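Local coordinates for protein (soluble lytic transglycosylase SLT70) (Escherichia coli, PDB 1QSA) that cleaves the glycosidic bonds between N-acetylmuramic acid and N-acetylglucosamine in peptidoglycan from the chain ends, forming a 1,6-anhydro bond in the N-acetylmuramic acid residue, at residues Y110-N114 with T115-E119; Y323-A326 with D327-L330; R20-D23 with V24-Q27; P512-S515 with S516-Q519. All coordinates share one frame; numbering follows the deposited sequence. Where two conformers were deposited one is given.

Interaction 1: residues Y110-N114 with T115-E119; sequences YAKWN and TGQSE. With SO4 (sulfate ion), chain F.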
ATOM      1  N   TYR A 110     -20.245  16.907 -17.333  1.00 11.62           N
ATOM      2  CA  TYR A 110     -21.605  17.425 -17.163  1.00 11.69           C
ATOM      3  C   TYR A 110     -21.629  18.835 -17.793  1.00 12.71           C
ATOM      4  O   TYR A 110     -22.614  19.226 -18.427  1.00 13.70           O
ATOM      5  CB  TYR A 110     -21.996  17.491 -15.687  1.00 13.44           C
ATOM      6  CG  TYR A 110     -23.450  17.830 -15.458  1.00 13.83           C
ATOM      7  CD1 TYR A 110     -24.462  16.908 -15.752  1.00 14.50           C
ATOM      8  CD2 TYR A 110     -23.818  19.062 -14.922  1.00 17.33           C
ATOM      9  CE1 TYR A 110     -25.800  17.203 -15.511  1.00 15.93           C
ATOM     10  CE2 TYR A 110     -25.158  19.370 -14.675  1.00 17.20           C
ATOM     11  CZ  TYR A 110     -26.142  18.436 -14.970  1.00 18.47           C
ATOM     12  OH  TYR A 110     -27.465  18.746 -14.708  1.00 20.06           O
ATOM     13  N   ALA A 111     -20.527  19.582 -17.655  1.00 11.29           N
ATOM     14  CA  ALA A 111     -20.443  20.920 -18.269  1.00 12.06           C
ATOM     15  C   ALA A 111     -20.524  20.791 -19.797  1.00 11.77           C
ATOM     16  O   ALA A 111     -21.111  21.649 -20.465  1.00 12.30           O
ATOM     17  CB  ALA A 111     -19.150  21.622 -17.870  1.00 12.04           C
ATOM     18  N   LYS A 112     -19.899  19.749 -20.346  1.00 11.16           N
ATOM     19  CA  LYS A 112     -19.936  19.495 -21.792  1.00 11.90           C
ATOM     20  C   LYS A 112     -21.388  19.273 -22.233  1.00 12.78           C
ATOM     21  O   LYS A 112     -21.827  19.860 -23.215  1.00 13.08           O
ATOM     22  CB  LYS A 112     -19.060  18.286 -22.142  1.00 12.21           C
ATOM     23  CG  LYS A 112     -17.563  18.587 -22.145  1.00 12.44           C
ATOM     24  CD  LYS A 112     -17.150  19.342 -23.403  1.00 11.54           C
ATOM     25  CE  LYS A 112     -15.661  19.680 -23.414  1.00 14.42           C
ATOM     26  NZ  LYS A 112     -15.223  20.166 -24.763  1.00 13.63           N
ATOM     27  N   TRP A 113     -22.143  18.465 -21.488  1.00 12.29           N
ATOM     28  CA  TRP A 113     -23.550  18.232 -21.830  1.00 14.03           C
ATOM     29  C   TRP A 113     -24.355  19.539 -21.792  1.00 15.45           C
ATOM     30  O   TRP A 113     -25.166  19.820 -22.693  1.00 13.43           O
ATOM     31  CB  TRP A 113     -24.181  17.225 -20.861  1.00 13.40           C
ATOM     32  CG  TRP A 113     -25.662  17.089 -21.046  1.00 15.51           C
ATOM     33  CD1 TRP A 113     -26.312  16.465 -22.082  1.00 17.15           C
ATOM     34  CD2 TRP A 113     -26.680  17.611 -20.188  1.00 16.99           C
ATOM     35  NE1 TRP A 113     -27.673  16.573 -21.909  1.00 17.01           N
ATOM     36  CE2 TRP A 113     -27.925  17.267 -20.756  1.00 16.93           C
ATOM     37  CE3 TRP A 113     -26.661  18.338 -18.992  1.00 16.08           C
ATOM     38  CZ2 TRP A 113     -29.150  17.627 -20.163  1.00 19.47           C
ATOM     39  CZ3 TRP A 113     -27.875  18.701 -18.399  1.00 18.33           C
ATOM     40  CH2 TRP A 113     -29.103  18.341 -18.989  1.00 20.96           C
ATOM     41  N   ASN A 114     -24.138  20.326 -20.738  1.00 14.49           N
ATOM     42  CA  ASN A 114     -24.842  21.596 -20.554  1.00 14.71           C
ATOM     43  C   ASN A 114     -24.551  22.631 -21.623  1.00 15.28           C
ATOM     44  O   ASN A 114     -25.314  23.583 -21.788  1.00 17.61           O
ATOM     45  CB  ASN A 114     -24.505  22.198 -19.191  1.00 13.91           C
ATOM     46  CG  ASN A 114     -25.510  21.823 -18.130  1.00 19.06           C
ATOM     47  OD1 ASN A 114     -26.625  22.344 -18.104  1.00 22.37           O
ATOM     48  ND2 ASN A 114     -25.117  20.928 -17.231  1.00 20.54           N
ATOM     49  N   THR A 115     -23.423  22.476 -22.305  1.00 13.19           N
ATOM     50  CA  THR A 115     -23.014  23.417 -23.341  1.00 12.60           C
ATOM     51  C   THR A 115     -23.108  22.817 -24.744  1.00 12.76           C
ATOM     52  O   THR A 115     -22.364  23.209 -25.663  1.00 12.93           O
ATOM     53  CB  THR A 115     -21.594  23.971 -23.080  1.00 13.89           C
ATOM     54  OG1 THR A 115     -20.669  22.887 -22.980  1.00 14.65           O
ATOM     55  CG2 THR A 115     -21.563  24.806 -21.778  1.00 13.77           C
ATOM     56  N   GLY A 116     -24.042  21.871 -24.887  1.00 13.80           N
ATOM     57  CA  GLY A 116     -24.323  21.229 -26.168  1.00 13.71           C
ATOM     58  C   GLY A 116     -23.369  20.218 -26.762  1.00 15.04           C
ATOM     59  O   GLY A 116     -23.455  19.928 -27.960  1.00 15.83           O
ATOM     60  N   GLN A 117     -22.460  19.679 -25.954  1.00 14.20           N
ATOM     61  CA  GLN A 117     -21.486  18.705 -26.437  1.00 14.30           C
ATOM     62  C   GLN A 117     -21.851  17.326 -25.883  1.00 15.15           C
ATOM     63  O   GLN A 117     -21.046  16.697 -25.196  1.00 15.85           O
ATOM     64  CB  GLN A 117     -20.077  19.105 -25.968  1.00 13.35           C
ATOM     65  CG  GLN A 117     -19.773  20.603 -26.137  1.00 13.11           C
ATOM     66  CD  GLN A 117     -19.846  21.070 -27.593  1.00 14.11           C
ATOM     67  OE1 GLN A 117     -19.291  20.430 -28.492  1.00 16.16           O
ATOM     68  NE2 GLN A 117     -20.501  22.218 -27.823  1.00 11.73           N
ATOM     69  N   SER A 118     -23.067  16.867 -26.184  1.00 15.86           N
ATOM     70  CA  SER A 118     -23.540  15.571 -25.677  1.00 16.41           C
ATOM     71  C   SER A 118     -22.683  14.362 -26.037  1.00 17.37           C
ATOM     72  O   SER A 118     -22.408  13.526 -25.177  1.00 15.57           O
ATOM     73  CB  SER A 118     -24.995  15.307 -26.103  1.00 17.75           C
ATOM     74  OG  SER A 118     -25.891  16.203 -25.466  1.00 21.28           O
ATOM     75  N   GLU A 119     -22.279  14.251 -27.303  1.00 18.46           N
ATOM     76  CA  GLU A 119     -21.476  13.109 -27.748  1.00 20.20           C
ATOM     77  C   GLU A 119     -20.193  12.986 -26.923  1.00 20.33           C
ATOM     78  O   GLU A 119     -19.827  11.895 -26.464  1.00 18.51           O
ATOM     79  CB  GLU A 119     -21.160  13.223 -29.249  1.00 23.54           C
ATOM     80  CG  GLU A 119     -20.324  12.080 -29.793  1.00 27.95           C
ATOM     81  CD  GLU A 119     -20.039  12.179 -31.294  1.00 30.76           C
ATOM     82  OE1 GLU A 119     -20.088  13.296 -31.866  1.00 31.25           O
ATOM     83  OE2 GLU A 119     -19.741  11.124 -31.893  1.00 33.48           O
TER
HETATM   84  S   SO4 F 705     -29.450  15.214 -25.359  1.00 38.60           S
HETATM   85  O1  SO4 F 705     -30.304  14.027 -25.589  1.00 39.53           O
HETATM   86  O2  SO4 F 705     -29.109  15.259 -23.920  1.00 37.89           O
HETATM   87  O3  SO4 F 705     -28.234  15.115 -26.195  1.00 38.07           O
HETATM   88  O4  SO4 F 705     -30.193  16.435 -25.722  1.00 37.95           O
HETATM   89  O   HOH W   1     -26.257  18.833 -24.953  1.00 18.26           O
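Trp-113 and Ser-118, brought together round a tight turn, share a sulfate that probably came from the crystallisation liquor. The indole presents its edge, with NE1 reaching sulfate O2 at 2.8 Å almost in the ring plane, while the hydroxyl OG of Ser-118 gives its proton to sulfate O3. The same OG stands obliquely by the indole, 3.4 Å from Trp-113 CD1, and a water donates both to it and to Trp-113 O. The turn itself is a Schellman motif closing helix 102-114: Gly-116, with positive phi, is its C-prime residue, Gln-117 N bonds to Lys-112 O at 2.8 Å, and Gly-116 N bonds to Trp-113 O. Helix 118-129 then starts at once, with Gln-117 at its N-cap position. With chi1 at 57°, Thr-115 OG1 sits between its own backbone N and carbonyl carbon, from where it donates to Ala-111 O at 2.8 Å. The bent chain of Lys-112 slants across that of Gln-117, CD lying 3.9 Å from Gln-117 CB, and carries NZ to a salt bridge with Glu-120. Gln-117 folds back, its NE2 bonding to Thr-115 O at 3.0 Å.

Interaction 2: residues Y323-A326 with D327-L330; sequences YWQA and DLLL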
ATOM      1  N   TYR A 323      15.607 -21.039  -3.377  1.00 12.32           N
ATOM      2  CA  TYR A 323      16.202 -21.441  -2.103  1.00 10.89           C
ATOM      3  C   TYR A 323      15.638 -22.782  -1.651  1.00 11.81           C
ATOM      4  O   TYR A 323      16.397 -23.659  -1.240  1.00 12.40           O
ATOM      5  CB  TYR A 323      15.960 -20.412  -0.981  1.00 12.60           C
ATOM      6  CG  TYR A 323      16.484 -20.925   0.361  1.00 12.49           C
ATOM      7  CD1 TYR A 323      17.840 -20.830   0.691  1.00 11.23           C
ATOM      8  CD2 TYR A 323      15.633 -21.579   1.261  1.00 13.39           C
ATOM      9  CE1 TYR A 323      18.338 -21.385   1.879  1.00 11.13           C
ATOM     10  CE2 TYR A 323      16.116 -22.130   2.441  1.00  9.42           C
ATOM     11  CZ  TYR A 323      17.464 -22.032   2.744  1.00 11.52           C
ATOM     12  OH  TYR A 323      17.939 -22.576   3.903  1.00 11.93           O
ATOM     13  N   TRP A 324      14.320 -22.953  -1.727  1.00 10.56           N
ATOM     14  CA  TRP A 324      13.737 -24.218  -1.261  1.00 11.72           C
ATOM     15  C   TRP A 324      14.089 -25.399  -2.160  1.00 11.85           C
ATOM     16  O   TRP A 324      14.147 -26.544  -1.696  1.00 12.51           O
ATOM     17  CB  TRP A 324      12.244 -24.072  -0.955  1.00 11.06           C
ATOM     18  CG  TRP A 324      12.047 -23.265   0.321  1.00  9.64           C
ATOM     19  CD1 TRP A 324      11.603 -21.968   0.416  1.00 11.84           C
ATOM     20  CD2 TRP A 324      12.405 -23.660   1.655  1.00 12.17           C
ATOM     21  NE1 TRP A 324      11.683 -21.530   1.719  1.00  8.91           N
ATOM     22  CE2 TRP A 324      12.169 -22.543   2.503  1.00 10.66           C
ATOM     23  CE3 TRP A 324      12.908 -24.847   2.218  1.00 11.78           C
ATOM     24  CZ2 TRP A 324      12.421 -22.575   3.879  1.00 12.08           C
ATOM     25  CZ3 TRP A 324      13.158 -24.880   3.597  1.00 12.85           C
ATOM     26  CH2 TRP A 324      12.913 -23.744   4.410  1.00 11.38           C
ATOM     27  N   GLN A 325      14.417 -25.114  -3.419  1.00 11.92           N
ATOM     28  CA  GLN A 325      14.863 -26.177  -4.327  1.00 13.80           C
ATOM     29  C   GLN A 325      16.252 -26.606  -3.841  1.00 14.11           C
ATOM     30  O   GLN A 325      16.563 -27.798  -3.787  1.00 14.07           O
ATOM     31  CB  GLN A 325      14.953 -25.660  -5.763  0.58 14.31           C
ATOM     32  CG  GLN A 325      15.409 -26.722  -6.765  0.58 18.44           C
ATOM     33  CD  GLN A 325      14.448 -27.893  -6.853  0.58 19.92           C
ATOM     34  OE1 GLN A 325      14.534 -28.850  -6.077  0.58 18.87           O
ATOM     35  NE2 GLN A 325      13.521 -27.823  -7.802  0.58 20.34           N
ATOM     36  N   ALA A 326      17.078 -25.619  -3.486  1.00 13.32           N
ATOM     37  CA  ALA A 326      18.417 -25.873  -2.969  1.00 12.39           C
ATOM     38  C   ALA A 326      18.314 -26.666  -1.663  1.00 13.32           C
ATOM     39  O   ALA A 326      19.094 -27.586  -1.431  1.00 12.26           O
ATOM     40  CB  ALA A 326      19.140 -24.565  -2.732  1.00 13.66           C
ATOM     41  N   ASP A 327      17.350 -26.301  -0.813  1.00 10.74           N
ATOM     42  CA  ASP A 327      17.144 -26.996   0.465  1.00 11.45           C
ATOM     43  C   ASP A 327      16.844 -28.490   0.244  1.00 11.70           C
ATOM     44  O   ASP A 327      17.399 -29.354   0.928  1.00 13.11           O
ATOM     45  CB  ASP A 327      16.005 -26.333   1.238  1.00 10.11           C
ATOM     46  CG  ASP A 327      15.786 -26.954   2.608  1.00 11.47           C
ATOM     47  OD1 ASP A 327      16.519 -26.598   3.559  1.00 13.05           O
ATOM     48  OD2 ASP A 327      14.888 -27.804   2.723  1.00 14.30           O
ATOM     49  N   LEU A 328      15.984 -28.781  -0.730  1.00 12.47           N
ATOM     50  CA  LEU A 328      15.639 -30.168  -1.068  1.00 12.36           C
ATOM     51  C   LEU A 328      16.860 -30.922  -1.611  1.00 12.52           C
ATOM     52  O   LEU A 328      17.134 -32.060  -1.203  1.00 14.34           O
ATOM     53  CB  LEU A 328      14.537 -30.197  -2.124  1.00 13.54           C
ATOM     54  CG  LEU A 328      13.128 -29.782  -1.706  1.00 14.10           C
ATOM     55  CD1 LEU A 328      12.262 -29.687  -2.951  1.00 13.47           C
ATOM     56  CD2 LEU A 328      12.564 -30.791  -0.694  1.00 13.34           C
ATOM     57  N   LEU A 329      17.608 -30.272  -2.501  1.00 11.75           N
ATOM     58  CA  LEU A 329      18.807 -30.869  -3.106  1.00 12.64           C
ATOM     59  C   LEU A 329      19.875 -31.175  -2.066  1.00 11.72           C
ATOM     60  O   LEU A 329      20.544 -32.204  -2.140  1.00 13.62           O
ATOM     61  CB  LEU A 329      19.386 -29.941  -4.177  1.00 12.95           C
ATOM     62  CG  LEU A 329      18.598 -29.879  -5.489  1.00 12.50           C
ATOM     63  CD1 LEU A 329      19.102 -28.697  -6.333  1.00 14.42           C
ATOM     64  CD2 LEU A 329      18.719 -31.205  -6.261  1.00 15.52           C
ATOM     65  N   LEU A 330      20.031 -30.292  -1.081  1.00 12.50           N
ATOM     66  CA  LEU A 330      21.006 -30.527  -0.020  1.00 12.17           C
ATOM     67  C   LEU A 330      20.635 -31.795   0.753  1.00 13.35           C
ATOM     68  O   LEU A 330      21.496 -32.639   0.997  1.00 13.72           O
ATOM     69  CB  LEU A 330      21.074 -29.347   0.954  1.00 10.96           C
ATOM     70  CG  LEU A 330      21.799 -28.100   0.440  1.00 10.62           C
ATOM     71  CD1 LEU A 330      21.545 -26.921   1.391  1.00 13.65           C
ATOM     72  CD2 LEU A 330      23.303 -28.405   0.348  1.00 13.02           C
TER
HETATM   73  O   HOH W   2      16.260 -24.014   5.342  1.00 16.49           O
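Trp-324 and Asp-327 lie side by side on one flank of helix 319-331, the carboxylate carbon CG of Asp-327 packed 3.5 Å from CZ3 of the indole. The two planes are turned 66° apart, so neither group stacks on the other. Asp-327 holds CG anti to its backbone N (chi1 -177°), which runs the carboxylate along the six-membered end of the indole. Tyr-323 comes over the indole too: its CD2 stands 3.7 Å above the plane of Trp-324, over the ring centre.

The buried polar atoms here are well supplied. Asp-327 OD2 forms a salt bridge with Arg-301 and OD1 another with Arg-359; OD1 also hydrogen-bonds a glycerol, probably from the crystallisation liquor. Such flanking by two arginines would be expected to favour the ionised carboxylate. Tyr-323 OH donates to a water at 2.6 Å, and that water in turn donates a hydrogen bond to Asp-327 OD1 at 3.2 Å; the phenol oxygen is bonded to Arg-359 as well. Trp-324 NE1 is hydrogen-bonded to the hydroxyl of Tyr-352. The backbone is satisfied in the regular alpha-helical way, each N of residues 327 to 330 bonding to the O four positions earlier.

Around this turn helices from several parts of the chain close in. Leu-328 meets Leu-304 of helix 301-310, Leu-329 and Leu-330 rest on Ala-338 of helix 335-346, Tyr-323 touches Val-355 of helix 351-359, and Trp-324 reaches across to Val-573 and Ala-574 of helix 572-578.

Interaction 3: residues R20-D23 with V24-Q27; sequences RQMD and VVEQ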
ATOM      1  N   ARG A  20      -7.291  34.529  13.014  1.00 20.08           N
ATOM      2  CA  ARG A  20      -8.113  35.418  12.187  1.00 21.15           C
ATOM      3  C   ARG A  20      -7.840  36.903  12.460  1.00 21.96           C
ATOM      4  O   ARG A  20      -8.740  37.749  12.404  1.00 22.23           O
ATOM      5  CB  ARG A  20      -9.618  35.095  12.276  1.00 22.93           C
ATOM      6  CG  ARG A  20     -10.009  33.671  11.866  1.00 24.32           C
ATOM      7  CD  ARG A  20      -9.501  33.266  10.488  1.00 30.29           C
ATOM      8  NE  ARG A  20      -9.960  34.141   9.411  1.00 31.83           N
ATOM      9  CZ  ARG A  20      -9.642  33.979   8.128  1.00 33.94           C
ATOM     10  NH1 ARG A  20      -8.886  32.953   7.743  1.00 33.91           N
ATOM     11  NH2 ARG A  20     -10.099  34.830   7.223  1.00 33.80           N
ATOM     12  N   GLN A  21      -6.590  37.207  12.804  1.00 19.24           N
ATOM     13  CA  GLN A  21      -6.167  38.584  13.028  1.00 18.68           C
ATOM     14  C   GLN A  21      -5.756  39.053  11.643  1.00 19.16           C
ATOM     15  O   GLN A  21      -4.568  39.166  11.316  1.00 18.40           O
ATOM     16  CB  GLN A  21      -4.983  38.628  13.991  1.00 19.68           C
ATOM     17  CG  GLN A  21      -5.357  38.284  15.410  1.00 21.21           C
ATOM     18  CD  GLN A  21      -4.153  38.198  16.316  1.00 23.68           C
ATOM     19  OE1 GLN A  21      -3.511  37.155  16.413  1.00 25.58           O
ATOM     20  NE2 GLN A  21      -3.825  39.300  16.969  1.00 23.60           N
ATOM     21  N   MET A  22      -6.763  39.313  10.818  1.00 18.62           N
ATOM     22  CA  MET A  22      -6.525  39.689   9.441  1.00 18.74           C
ATOM     23  C   MET A  22      -5.888  41.045   9.216  1.00 19.41           C
ATOM     24  O   MET A  22      -5.345  41.293   8.138  1.00 19.59           O
ATOM     25  CB  MET A  22      -7.793  39.480   8.617  1.00 20.07           C
ATOM     26  CG  MET A  22      -8.397  38.078   8.816  1.00 20.82           C
ATOM     27  SD  MET A  22      -7.163  36.719   8.724  1.00 20.25           S
ATOM     28  CE  MET A  22      -6.841  36.696   6.977  1.00 20.20           C
ATOM     29  N   ASP A  23      -5.953  41.919  10.218  1.00 20.58           N
ATOM     30  CA  ASP A  23      -5.314  43.223  10.107  1.00 20.60           C
ATOM     31  C   ASP A  23      -3.795  42.981  10.104  1.00 19.98           C
ATOM     32  O   ASP A  23      -3.061  43.570   9.303  1.00 20.67           O
ATOM     33  CB  ASP A  23      -5.761  44.194  11.226  1.00 22.97           C
ATOM     34  CG  ASP A  23      -5.544  43.653  12.646  1.00 25.85           C
ATOM     35  OD1 ASP A  23      -5.511  42.421  12.873  1.00 25.78           O
ATOM     36  OD2 ASP A  23      -5.439  44.496  13.564  1.00 27.71           O
ATOM     37  N   VAL A  24      -3.352  42.031  10.929  1.00 18.18           N
ATOM     38  CA  VAL A  24      -1.936  41.666  11.002  1.00 16.73           C
ATOM     39  C   VAL A  24      -1.539  40.974   9.688  1.00 16.56           C
ATOM     40  O   VAL A  24      -0.517  41.308   9.096  1.00 14.99           O
ATOM     41  CB  VAL A  24      -1.662  40.709  12.189  1.00 17.05           C
ATOM     42  CG1 VAL A  24      -0.210  40.193  12.162  1.00 15.01           C
ATOM     43  CG2 VAL A  24      -1.926  41.433  13.519  1.00 16.80           C
ATOM     44  N   VAL A  25      -2.354  40.026   9.223  1.00 14.67           N
ATOM     45  CA  VAL A  25      -2.036  39.311   7.981  1.00 15.23           C
ATOM     46  C   VAL A  25      -1.917  40.254   6.780  1.00 15.73           C
ATOM     47  O   VAL A  25      -0.969  40.168   5.999  1.00 15.57           O
ATOM     48  CB  VAL A  25      -3.082  38.213   7.669  1.00 15.18           C
ATOM     49  CG1 VAL A  25      -2.808  37.601   6.283  1.00 16.84           C
ATOM     50  CG2 VAL A  25      -3.031  37.123   8.757  1.00 14.66           C
ATOM     51  N   GLU A  26      -2.871  41.165   6.646  1.00 15.37           N
ATOM     52  CA  GLU A  26      -2.871  42.114   5.529  1.00 18.58           C
ATOM     53  C   GLU A  26      -1.616  42.965   5.495  1.00 17.50           C
ATOM     54  O   GLU A  26      -1.039  43.184   4.432  1.00 17.84           O
ATOM     55  CB  GLU A  26      -4.106  43.017   5.593  1.00 22.74           C
ATOM     56  CG  GLU A  26      -5.397  42.297   5.231  1.00 30.19           C
ATOM     57  CD  GLU A  26      -6.653  43.123   5.508  1.00 36.39           C
ATOM     58  OE1 GLU A  26      -6.536  44.317   5.880  1.00 38.46           O
ATOM     59  OE2 GLU A  26      -7.764  42.566   5.356  1.00 38.49           O
ATOM     60  N   GLN A  27      -1.174  43.406   6.669  1.00 14.96           N
ATOM     61  CA  GLN A  27       0.014  44.241   6.766  1.00 16.28           C
ATOM     62  C   GLN A  27       1.299  43.473   6.475  1.00 14.79           C
ATOM     63  O   GLN A  27       2.222  44.016   5.871  1.00 16.18           O
ATOM     64  CB  GLN A  27       0.106  44.884   8.151  1.00 18.60           C
ATOM     65  CG  GLN A  27       1.262  45.864   8.270  1.00 18.77           C
ATOM     66  CD  GLN A  27       1.357  46.504   9.638  1.00 22.95           C
ATOM     67  OE1 GLN A  27       0.345  46.693  10.332  1.00 24.90           O
ATOM     68  NE2 GLN A  27       2.577  46.837  10.045  1.00 23.54           N
TER
HETATM   69  O   HOH W   3      -2.938  46.396   9.508  1.00 25.75           O
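Met-22 and Val-25 run alongside each other in the same direction, one turn apart at the start of helix 22-28. The methionine is coiled: chi1, chi2 and chi3 all have the same sign, and these successive bends bring its methyl CE back to 4.1 Å from Val-25 CB. SD, at the elbow of the coil, lies 4.2 Å from Val-25 CG2 and also sits over a face of the Arg-20 guanidinium, 3.6 Å above its plane. Arg-20 is itself folded at three successive torsions, and its NH1 makes a salt bridge with Asp-48.

Asp-23 takes the less common rotamer for a helical residue, with CG between its backbone N and carbonyl carbon (chi1 55°). This swings OD1 round to Val-24 N, 2.9 Å away, but the N-H points poorly at it (128°), leaving the bond weak. Val-24 CG2 lies 3.8 Å from the same OD1, with the two side chains crossing at a slant. Glu-26, extended beyond CG, runs past the carbonyl of Met-22 with CG 3.1 Å from that O, the atom to which Glu-26 N is bonded. A water donates to Asp-23 O and, weakly, to Gln-27 OE1.

Arg-20 has the positive phi of a Schellman motif that ends helix 3-18, and Gln-21, the centre of an inverse gamma turn, occupies the N-cap position. Helix 22-28 then packs against its predecessor, with Met-22 resting on Trp-17, Val-24 on Ala-16, and Val-25 on both Ile-13 and Trp-17.

Interaction 4: residues P512-S515 with S516-Q519; sequences PGYS and SPGQ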
ATOM      1  N   PRO A 512       5.077   8.499  31.238  1.00 16.41           N
ATOM      2  CA  PRO A 512       4.461   9.793  31.534  1.00 16.91           C
ATOM      3  C   PRO A 512       4.343  10.728  30.324  1.00 18.31           C
ATOM      4  O   PRO A 512       5.034  10.551  29.318  1.00 18.05           O
ATOM      5  CB  PRO A 512       5.433  10.394  32.551  1.00 15.73           C
ATOM      6  CG  PRO A 512       6.765   9.944  32.038  1.00 17.07           C
ATOM      7  CD  PRO A 512       6.528   8.521  31.520  1.00 16.45           C
ATOM      8  N   GLY A 513       3.449  11.706  30.442  1.00 18.53           N
ATOM      9  CA  GLY A 513       3.292  12.729  29.421  1.00 20.60           C
ATOM     10  C   GLY A 513       2.502  12.544  28.151  1.00 21.58           C
ATOM     11  O   GLY A 513       2.483  13.457  27.323  1.00 21.74           O
ATOM     12  N   TYR A 514       1.826  11.414  28.001  1.00 19.40           N
ATOM     13  CA  TYR A 514       1.044  11.156  26.800  1.00 20.83           C
ATOM     14  C   TYR A 514      -0.459  11.378  27.010  1.00 22.41           C
ATOM     15  O   TYR A 514      -1.091  10.696  27.814  1.00 23.08           O
ATOM     16  CB  TYR A 514       1.302   9.721  26.312  1.00 18.62           C
ATOM     17  CG  TYR A 514       0.607   9.389  25.011  1.00 16.65           C
ATOM     18  CD1 TYR A 514       1.070   9.914  23.800  1.00 17.92           C
ATOM     19  CD2 TYR A 514      -0.512   8.551  24.980  1.00 16.67           C
ATOM     20  CE1 TYR A 514       0.441   9.610  22.596  1.00 17.84           C
ATOM     21  CE2 TYR A 514      -1.153   8.246  23.774  1.00 15.42           C
ATOM     22  CZ  TYR A 514      -0.665   8.781  22.590  1.00 17.55           C
ATOM     23  OH  TYR A 514      -1.273   8.476  21.392  1.00 17.82           O
ATOM     24  N   SER A 515      -1.040  12.290  26.236  1.00 23.43           N
ATOM     25  CA  SER A 515      -2.469  12.582  26.349  1.00 25.11           C
ATOM     26  C   SER A 515      -3.256  12.628  25.034  1.00 25.49           C
ATOM     27  O   SER A 515      -4.485  12.612  25.062  1.00 26.15           O
ATOM     28  CB  SER A 515      -2.680  13.895  27.117  1.00 26.60           C
ATOM     29  OG  SER A 515      -2.057  14.985  26.457  1.00 29.68           O
ATOM     30  N   SER A 516      -2.573  12.631  23.888  1.00 23.17           N
ATOM     31  CA  SER A 516      -3.274  12.706  22.604  1.00 22.01           C
ATOM     32  C   SER A 516      -2.504  12.042  21.454  1.00 20.47           C
ATOM     33  O   SER A 516      -1.286  12.166  21.375  1.00 19.80           O
ATOM     34  CB  SER A 516      -3.523  14.186  22.280  0.53 22.57           C
ATOM     35  OG  SER A 516      -3.832  14.398  20.919  0.53 21.86           O
ATOM     36  N   PRO A 517      -3.216  11.360  20.535  1.00 21.05           N
ATOM     37  CA  PRO A 517      -2.590  10.685  19.391  1.00 19.54           C
ATOM     38  C   PRO A 517      -1.798  11.642  18.508  1.00 18.23           C
ATOM     39  O   PRO A 517      -0.914  11.215  17.768  1.00 15.52           O
ATOM     40  CB  PRO A 517      -3.780  10.100  18.626  1.00 22.47           C
ATOM     41  CG  PRO A 517      -4.830   9.937  19.655  1.00 24.12           C
ATOM     42  CD  PRO A 517      -4.673  11.150  20.533  1.00 21.49           C
ATOM     43  N   GLY A 518      -2.116  12.937  18.578  1.00 17.93           N
ATOM     44  CA  GLY A 518      -1.389  13.921  17.786  1.00 15.94           C
ATOM     45  C   GLY A 518       0.087  13.994  18.171  1.00 14.83           C
ATOM     46  O   GLY A 518       0.935  14.355  17.343  1.00 14.68           O
ATOM     47  N   GLN A 519       0.399  13.585  19.402  1.00 14.11           N
ATOM     48  CA  GLN A 519       1.773  13.603  19.895  1.00 13.51           C
ATOM     49  C   GLN A 519       2.621  12.534  19.186  1.00 12.43           C
ATOM     50  O   GLN A 519       3.852  12.589  19.221  1.00 12.27           O
ATOM     51  CB  GLN A 519       1.807  13.347  21.396  1.00 14.88           C
ATOM     52  CG  GLN A 519       1.192  14.455  22.238  1.00 19.69           C
ATOM     53  CD  GLN A 519       1.136  14.053  23.689  1.00 20.96           C
ATOM     54  OE1 GLN A 519       0.091  13.653  24.178  1.00 23.73           O
ATOM     55  NE2 GLN A 519       2.276  14.088  24.365  1.00 20.78           N
TER
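Gln-519 spans the loop with both ends of its amide. Its OE1 accepts from Ser-515 N at 2.7 Å and from Ser-516 N at 2.9 Å, both donors lying in the carbonyl plane, while NE2 donates to Gly-513 O at 3.0 Å along a nearly straight bond (170°). One side chain thereby stands in for backbone partners in a loop of the lysozyme-like Slt-type domain, between helices 499-509 and 523-540, and the three bonds fix the rotation of its amide. The loop tightens into a 3-10 turn through Pro-517 and Gly-518, closed by Gln-519 N bonding to Ser-516 O; from there Gln-519, CG anti to its carbonyl carbon and the chain extended beyond it, reaches back to the preceding residues.

Tyr-514 packs against this amide. Its ring slants across the glutamine, the ring and amide planes only 26° apart, and Ser-516 N lies over one face. Outside the loop the Tyr-514 side chain packs on Ala-502 and Val-506 of helix 499-509 and on Ile-529 of helix 523-540. Its ring carbon CE1 comes to 3.3 Å from Ser-516 O, and at the end of the phenol OH rests 3.3 Å from Pro-517 CA.

How the interactions relate
All four contacts are local, and none touches another; the closest two, interactions 3 and 4, have nearest atoms about 22 Å apart. Interaction 2 is the buried one, lying within a single helix, and there charged and aromatic groups are matched by arginines and hydroxyls from neighbouring helices. The other three are at the surface. Interactions 1 and 3 each join consecutive helices at a Schellman turn, the first with polar groups and a sulfate, the second with a methionine-valine contact. Interaction 4 instead orders a loop between two helices of the Slt-type domain by side-chain-to-backbone bonds. Interactions 1 and 2 lie on opposite sides of the chain's centre, about 64 Å apart between centres.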